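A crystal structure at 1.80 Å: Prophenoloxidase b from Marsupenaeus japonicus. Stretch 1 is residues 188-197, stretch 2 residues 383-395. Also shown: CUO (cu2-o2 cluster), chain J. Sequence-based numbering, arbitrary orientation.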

# COMPACT_ATOMS: atom_id res chain seq x y z
N TYR A 188 -1.21 -25.74 25.20
CA TYR A 188 -1.10 -27.02 25.93
C TYR A 188 -1.30 -28.22 25.00
O TYR A 188 -0.71 -29.28 25.20
CB TYR A 188 -2.09 -27.09 27.11
CG TYR A 188 -3.51 -27.22 26.64
CD1 TYR A 188 -4.26 -26.09 26.36
CD2 TYR A 188 -4.11 -28.47 26.46
CE1 TYR A 188 -5.54 -26.18 25.92
CE2 TYR A 188 -5.41 -28.57 26.02
CZ TYR A 188 -6.11 -27.42 25.75
OH TYR A 188 -7.40 -27.50 25.30
N TRP A 189 -2.15 -28.04 23.99
CA TRP A 189 -2.51 -29.13 23.09
C TRP A 189 -1.47 -29.23 21.98
O TRP A 189 -0.96 -30.32 21.71
CB TRP A 189 -3.91 -28.86 22.54
CG TRP A 189 -4.68 -30.04 21.95
CD1 TRP A 189 -5.52 -30.90 22.62
CD2 TRP A 189 -4.73 -30.44 20.57
NE1 TRP A 189 -6.08 -31.81 21.74
CE2 TRP A 189 -5.60 -31.56 20.48
CE3 TRP A 189 -4.12 -29.97 19.40
CZ2 TRP A 189 -5.87 -32.21 19.27
CZ3 TRP A 189 -4.38 -30.61 18.20
CH2 TRP A 189 -5.26 -31.71 18.14
N ARG A 190 -1.13 -28.11 21.34
CA ARG A 190 -0.12 -28.12 20.29
C ARG A 190 1.24 -28.61 20.80
O ARG A 190 1.99 -29.26 20.08
CB ARG A 190 0.04 -26.72 19.67
CG ARG A 190 -1.17 -26.23 18.85
CD ARG A 190 -0.74 -25.06 17.93
NE ARG A 190 -0.11 -24.04 18.76
CZ ARG A 190 -0.74 -22.96 19.23
NH1 ARG A 190 -2.00 -22.71 18.89
NH2 ARG A 190 -0.10 -22.12 20.03
N GLU A 191 1.56 -28.28 22.05
CA GLU A 191 2.86 -28.62 22.61
C GLU A 191 2.86 -29.95 23.38
O GLU A 191 3.89 -30.38 23.88
CB GLU A 191 3.37 -27.47 23.49
CG GLU A 191 3.67 -26.20 22.65
CD GLU A 191 3.98 -24.96 23.49
OE1 GLU A 191 4.06 -25.06 24.73
OE2 GLU A 191 4.17 -23.88 22.89
N ASP A 192 1.70 -30.61 23.43
CA ASP A 192 1.57 -31.90 24.12
C ASP A 192 2.66 -32.85 23.62
O ASP A 192 2.78 -33.11 22.42
CB ASP A 192 0.19 -32.50 23.87
CG ASP A 192 -0.02 -33.83 24.59
OD1 ASP A 192 0.62 -34.83 24.21
OD2 ASP A 192 -0.84 -33.88 25.53
N MET A 193 3.49 -33.35 24.54
CA MET A 193 4.64 -34.14 24.10
C MET A 193 4.25 -35.44 23.40
O MET A 193 4.96 -35.90 22.50
CB MET A 193 5.62 -34.39 25.27
CG MET A 193 5.08 -35.26 26.39
SD MET A 193 6.35 -35.42 27.68
CE MET A 193 6.65 -33.69 28.07
N ASN A 194 3.12 -36.02 23.79
CA ASN A 194 2.66 -37.24 23.14
C ASN A 194 2.15 -36.97 21.72
O ASN A 194 2.33 -37.80 20.82
CB ASN A 194 1.56 -37.91 23.97
CG ASN A 194 2.07 -38.40 25.32
OD1 ASN A 194 3.15 -38.97 25.41
ND2 ASN A 194 1.29 -38.17 26.37
N LEU A 195 1.52 -35.82 21.52
CA LEU A 195 1.04 -35.47 20.19
C LEU A 195 2.20 -35.21 19.24
O LEU A 195 2.19 -35.66 18.08
CB LEU A 195 0.14 -34.25 20.25
CG LEU A 195 -0.53 -33.89 18.92
CD1 LEU A 195 -1.46 -35.01 18.46
CD2 LEU A 195 -1.31 -32.59 19.07
N ASN A 196 3.20 -34.47 19.72
CA ASN A 196 4.39 -34.24 18.93
C ASN A 196 5.16 -35.53 18.63
O ASN A 196 5.67 -35.69 17.52
CB ASN A 196 5.30 -33.19 19.60
CG ASN A 196 4.78 -31.78 19.40
OD1 ASN A 196 5.15 -31.11 18.43
ND2 ASN A 196 3.91 -31.33 20.31
N SER A 197 5.21 -36.44 19.59
CA SER A 197 5.84 -37.75 19.36
C SER A 197 5.06 -38.59 18.36
O SER A 197 5.66 -39.28 17.53
CB SER A 197 5.98 -38.51 20.68
OG SER A 197 6.88 -37.83 21.54
N ALA A 383 10.92 -29.63 11.51
CA ALA A 383 11.17 -30.96 12.09
C ALA A 383 9.88 -31.63 12.53
O ALA A 383 9.02 -30.97 13.11
CB ALA A 383 12.11 -30.84 13.29
N VAL A 384 9.74 -32.94 12.28
CA VAL A 384 8.45 -33.59 12.56
C VAL A 384 8.13 -33.71 14.03
O VAL A 384 6.95 -33.76 14.41
CB VAL A 384 8.31 -34.99 11.87
CG1 VAL A 384 8.16 -34.83 10.37
CG2 VAL A 384 9.50 -35.88 12.20
N GLU A 385 9.15 -33.77 14.88
CA GLU A 385 8.88 -33.93 16.30
C GLU A 385 8.56 -32.61 16.99
O GLU A 385 8.17 -32.60 18.16
CB GLU A 385 10.03 -34.67 17.01
CG GLU A 385 11.33 -33.88 17.18
CD GLU A 385 12.19 -33.80 15.93
OE1 GLU A 385 11.73 -34.12 14.81
OE2 GLU A 385 13.36 -33.39 16.07
N THR A 386 8.70 -31.49 16.26
CA THR A 386 8.41 -30.17 16.85
C THR A 386 7.38 -29.30 16.11
O THR A 386 6.88 -28.33 16.67
CB THR A 386 9.71 -29.31 16.97
OG1 THR A 386 10.32 -29.19 15.68
CG2 THR A 386 10.70 -29.93 17.97
N ALA A 387 7.07 -29.64 14.85
CA ALA A 387 6.28 -28.73 14.00
C ALA A 387 4.87 -28.46 14.52
O ALA A 387 4.37 -27.34 14.40
CB ALA A 387 6.22 -29.24 12.56
N VAL A 388 4.24 -29.47 15.12
CA VAL A 388 2.87 -29.32 15.64
C VAL A 388 2.74 -28.22 16.72
O VAL A 388 1.68 -27.62 16.88
CB VAL A 388 2.33 -30.69 16.13
CG1 VAL A 388 0.97 -30.56 16.83
CG2 VAL A 388 2.21 -31.64 14.94
N ARG A 389 3.83 -27.93 17.43
CA ARG A 389 3.85 -26.85 18.42
C ARG A 389 3.43 -25.49 17.86
O ARG A 389 2.82 -24.69 18.56
CB ARG A 389 5.27 -26.69 19.01
CG ARG A 389 5.79 -27.90 19.81
CD ARG A 389 7.24 -27.67 20.26
NE ARG A 389 7.40 -26.50 21.13
CZ ARG A 389 7.42 -26.55 22.46
NH1 ARG A 389 7.28 -27.70 23.10
NH2 ARG A 389 7.59 -25.43 23.16
N ASP A 390 3.78 -25.24 16.60
CA ASP A 390 3.64 -23.90 16.00
C ASP A 390 2.21 -23.70 15.52
O ASP A 390 1.69 -24.55 14.79
CB ASP A 390 4.62 -23.79 14.82
CG ASP A 390 4.85 -22.36 14.34
OD1 ASP A 390 3.88 -21.55 14.32
OD2 ASP A 390 6.00 -22.04 13.95
N PRO A 391 1.55 -22.60 15.92
CA PRO A 391 0.19 -22.39 15.40
C PRO A 391 0.13 -22.41 13.87
O PRO A 391 -0.90 -22.80 13.30
CB PRO A 391 -0.21 -21.00 15.95
CG PRO A 391 1.13 -20.34 16.35
CD PRO A 391 1.96 -21.51 16.84
N VAL A 392 1.21 -22.00 13.20
CA VAL A 392 1.18 -21.99 11.74
C VAL A 392 1.14 -23.40 11.16
O VAL A 392 0.75 -23.58 10.00
CB VAL A 392 2.33 -21.17 11.13
CG1 VAL A 392 3.61 -22.02 10.97
CG2 VAL A 392 1.91 -20.62 9.77
N PHE A 393 1.53 -24.41 11.94
CA PHE A 393 1.36 -25.80 11.49
C PHE A 393 -0.08 -26.04 11.04
O PHE A 393 -0.35 -26.67 10.00
CB PHE A 393 1.70 -26.78 12.61
CG PHE A 393 1.49 -28.22 12.22
CD1 PHE A 393 2.51 -28.93 11.60
CD2 PHE A 393 0.26 -28.85 12.43
CE1 PHE A 393 2.32 -30.26 11.22
CE2 PHE A 393 0.05 -30.18 12.05
CZ PHE A 393 1.08 -30.89 11.44
N PHE A 394 -1.01 -25.55 11.85
CA PHE A 394 -2.41 -25.85 11.58
C PHE A 394 -2.99 -24.95 10.49
O PHE A 394 -3.92 -25.33 9.80
CB PHE A 394 -3.21 -25.82 12.88
CG PHE A 394 -2.86 -26.96 13.80
CD1 PHE A 394 -3.52 -28.18 13.70
CD2 PHE A 394 -1.82 -26.82 14.72
CE1 PHE A 394 -3.17 -29.25 14.53
CE2 PHE A 394 -1.46 -27.88 15.55
CZ PHE A 394 -2.15 -29.10 15.46
N ARG A 395 -2.41 -23.77 10.31
CA ARG A 395 -2.81 -22.96 9.18
C ARG A 395 -2.32 -23.60 7.88
O ARG A 395 -3.03 -23.61 6.87
CB ARG A 395 -2.27 -21.52 9.32
CG ARG A 395 -2.80 -20.77 10.56
CD ARG A 395 -2.72 -19.23 10.35
NE ARG A 395 -3.50 -18.85 9.17
CZ ARG A 395 -3.30 -17.75 8.45
NH1 ARG A 395 -2.32 -16.90 8.77
NH2 ARG A 395 -4.06 -17.51 7.39
CU1 CUO J . 2.72 -34.14 9.33
CU2 CUO J . 3.09 -31.12 7.41
O1 CUO J . 3.39 -33.04 7.81
O2 CUO J . 3.83 -32.19 9.16
O HOH W 1 2.23 -23.72 20.99
O HOH W 2 6.36 -30.33 22.49
O HOH W 3 5.26 -32.18 15.85

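Two segments nearly 190 residues apart in one chain bury 573 Å² between them. Stretch 1 leaves one helix at Arg 190, turns, and enters a second at Met 193; it runs against stretch 2 with Arg 190 beside Arg 389 (CA to CA 4.6 Å) and Asn 196 beside Glu 385 (CA to CA 5.2 Å), so the chains run in opposite senses. Trp 189 opens the contact: its CZ3 lies 3.8 Å from CZ of Phe 394, which meets the indole at its edge. Arg 190 points toward stretch 2 and has the largest covered area. Its CG packs 3.7 Å from CE2 of Phe 394, while NE donates to the carbonyl O of Arg 389 (3.0 Å, 153°), the one direct hydrogen bond between the stretches; N of Pro 391 lies over one face of the guanidinium. Water 1 reinforces this corner, accepting from Arg 190 NH2 and donating to Arg 389 O and Glu 191 OE2. Glu 191 forms a long salt bridge, OE2 to Arg 389 NH2 at 3.8 Å; the carboxylate sits over the guanidinium face, so charge attraction acts without a directed N-H. Water 2 adds a second link, from Glu 191 O to Arg 389 NH1. Asp 192 turns away and caps the following helix, its OD1 accepting from Leu 195 N (3.0 Å) and, weakly, from Asn 194 N (2.8 Å). Leu 195 returns to the interface, CD2 touching Val 388 CG1 at 3.8 Å in an apolar contact. Asn 196 ties the turn together: ND2 donates to Arg 190 O (2.8 Å) and Asp 192 O (3.0 Å). Its OD1 accepts from water 3, which also donates to Val 384 O and accepts from Val 388 N, bridging the stretches where Asn 196 CB packs 3.3 Å from Glu 385 O.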